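Periplasmic chaperone Spy (Escherichia coli, PDB 5WO2) acts as an ATP-independent periplasmic chaperone, a cradle-shaped homodimer that limits protein aggregation and lets client proteins fold while they remain bound. Local coordinates at residues L5-A10 and P82-Q87. Numbering follows the deposited sequence.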
loop_
_atom_site.group_PDB
_atom_site.type_symbol
_atom_site.label_atom_id
_atom_site.label_comp_id
_atom_site.label_asym_id
_atom_site.label_seq_id
_atom_site.Cartn_x
_atom_site.Cartn_y
_atom_site.Cartn_z
ATOM N N LEU B 5 -14.834 20.060 -5.974
ATOM C CA LEU B 5 -16.212 19.630 -5.819
ATOM C C LEU B 5 -17.081 20.740 -5.232
ATOM O O LEU B 5 -18.292 20.597 -5.175
ATOM C CB LEU B 5 -16.285 18.382 -4.934
ATOM C CG LEU B 5 -15.497 17.148 -5.373
ATOM C CD1 LEU B 5 -15.708 16.083 -4.338
ATOM C CD2 LEU B 5 -15.904 16.647 -6.748
ATOM N N ASN B 6 -16.455 21.835 -4.800
ATOM C CA ASN B 6 -17.175 23.018 -4.334
ATOM C C ASN B 6 -17.883 22.736 -3.027
ATOM O O ASN B 6 -19.081 22.968 -2.880
ATOM C CB ASN B 6 -18.183 23.480 -5.387
ATOM C CG ASN B 6 -17.675 23.291 -6.797
ATOM O OD1 ASN B 6 -16.512 22.935 -7.007
ATOM N ND2 ASN B 6 -18.542 23.523 -7.776
ATOM N N LEU B 7 -17.139 22.206 -2.070
ATOM C CA LEU B 7 -17.772 21.665 -0.874
ATOM C C LEU B 7 -18.467 22.720 0.014
ATOM O O LEU B 7 -17.869 23.686 0.453
ATOM C CB LEU B 7 -16.737 20.905 -0.059
ATOM C CG LEU B 7 -16.139 19.682 -0.769
ATOM C CD1 LEU B 7 -14.874 19.259 -0.089
ATOM C CD2 LEU B 7 -17.150 18.547 -0.775
ATOM N N THR B 8 -19.752 22.500 0.259
ATOM C CA THR B 8 -20.529 23.270 1.239
ATOM C C THR B 8 -19.832 23.303 2.631
ATOM O O THR B 8 -19.245 22.292 3.037
ATOM C CB THR B 8 -21.949 22.637 1.372
ATOM O OG1 THR B 8 -22.819 23.114 0.336
ATOM C CG2 THR B 8 -22.560 22.944 2.681
ATOM N N ASP B 9 -19.866 24.430 3.357
ATOM C CA ASP B 9 -19.266 24.461 4.710
ATOM C C ASP B 9 -19.913 23.403 5.605
ATOM O O ASP B 9 -19.220 22.770 6.399
ATOM C CB ASP B 9 -19.318 25.865 5.388
ATOM C CG ASP B 9 -20.477 26.726 4.924
ATOM O OD1 ASP B 9 -20.964 26.499 3.797
ATOM O OD2 ASP B 9 -20.885 27.659 5.676
ATOM N N ALA B 10 -21.213 23.168 5.458
ATOM C CA ALA B 10 -21.841 22.003 6.092
ATOM C C ALA B 10 -21.195 20.691 5.608
ATOM O O ALA B 10 -21.060 19.718 6.372
ATOM C CB ALA B 10 -23.349 21.981 5.827
ATOM N N PRO B 82 -25.912 15.416 -6.510
ATOM C CA PRO B 82 -25.816 14.663 -7.766
ATOM C C PRO B 82 -24.730 15.182 -8.700
ATOM O O PRO B 82 -23.930 14.373 -9.162
ATOM C CB PRO B 82 -27.211 14.834 -8.363
ATOM C CG PRO B 82 -28.074 14.796 -7.158
ATOM C CD PRO B 82 -27.321 15.593 -6.108
ATOM N N GLU B 83 -24.664 16.486 -8.963
ATOM C CA GLU B 83 -23.575 16.993 -9.804
ATOM C C GLU B 83 -22.188 16.729 -9.173
ATOM O O GLU B 83 -21.241 16.393 -9.876
ATOM C CB GLU B 83 -23.755 18.497 -10.097
ATOM C CG GLU B 83 -24.183 19.330 -8.900
ATOM C CD GLU B 83 -25.717 19.446 -8.737
ATOM O OE1 GLU B 83 -26.290 20.463 -9.202
ATOM O OE2 GLU B 83 -26.343 18.534 -8.138
ATOM N N GLN B 84 -22.044 16.849 -7.856
ATOM C CA GLN B 84 -20.731 16.592 -7.261
ATOM C C GLN B 84 -20.345 15.096 -7.327
ATOM O O GLN B 84 -19.168 14.775 -7.477
ATOM C CB GLN B 84 -20.688 17.058 -5.808
ATOM C CG GLN B 84 -20.747 18.581 -5.568
ATOM C CD GLN B 84 -20.965 18.896 -4.089
ATOM O OE1 GLN B 84 -21.775 18.251 -3.427
ATOM N NE2 GLN B 84 -20.211 19.856 -3.558
ATOM N N LYS B 85 -21.320 14.188 -7.212
ATOM C CA LYS B 85 -21.026 12.755 -7.349
ATOM C C LYS B 85 -20.538 12.411 -8.762
ATOM O O LYS B 85 -19.646 11.601 -8.938
ATOM C CB LYS B 85 -22.260 11.907 -7.044
ATOM C CG LYS B 85 -22.712 11.892 -5.612
ATOM C CD LYS B 85 -24.043 11.118 -5.459
ATOM C CE LYS B 85 -24.459 11.058 -3.994
ATOM N NZ LYS B 85 -25.858 10.613 -3.802
ATOM N N LYS B 86 -21.133 13.032 -9.777
ATOM C CA LYS B 86 -20.655 12.811 -11.138
ATOM C C LYS B 86 -19.197 13.193 -11.214
ATOM O O LYS B 86 -18.404 12.509 -11.837
ATOM C CB LYS B 86 -21.443 13.613 -12.170
ATOM C CG LYS B 86 -22.854 13.096 -12.437
ATOM C CD LYS B 86 -23.340 13.476 -13.853
ATOM C CE LYS B 86 -23.384 14.988 -14.118
ATOM N NZ LYS B 86 -24.626 15.668 -13.585
ATOM N N GLN B 87 -18.854 14.299 -10.567
ATOM C CA GLN B 87 -17.491 14.805 -10.602
ATOM C C GLN B 87 -16.552 13.935 -9.792
ATOM O O GLN B 87 -15.441 13.630 -10.213
ATOM C CB GLN B 87 -17.440 16.229 -10.075
ATOM C CG GLN B 87 -16.052 16.837 -10.150
ATOM C CD GLN B 87 -15.568 17.028 -11.591
ATOM O OE1 GLN B 87 -16.248 17.654 -12.408
ATOM N NE2 GLN B 87 -14.397 16.475 -11.902
#
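Q84 reaches from the first turn of helix 82-94 to the backbone of L5, and its NE2 donates a hydrogen bond to L5 O, 2.6 Å long in the conformer of L5 described here, one of two modelled. The N-H points at the oxygen at 158°, and the oxygen lies close to the plane of the Q84 amide. Seen from the acceptor, the donor sits above the carbonyl plane, 38° out of it. An extended chain beyond CG (chi2 169°) carries the amide out to the L5 carbonyl. N6 O lies 3.4 Å from Q84 NE2. Q84 OE1 accepts from T81 N and from Q11 NE2.

The apolar part lies one helical turn on. L5 CD2 meets the aliphatic stem of Q87 at CG, 3.4 Å away in this conformer, a doubtful measure of tightness. The polar end of Q87 turns elsewhere, NE2 bonding to N91 OD1.

Two LTXXQ motifs, L7-Q11 and L80-Q84, meet here through their glutamines. In each, OE1 takes the threonine N-H (T8 N, T81 N), the N3-to-N-cap half of a capping box. Bonds to L5 O, T81 N and Q11 NE2 thus satisfy both ends of a buried amide and fix its rotation.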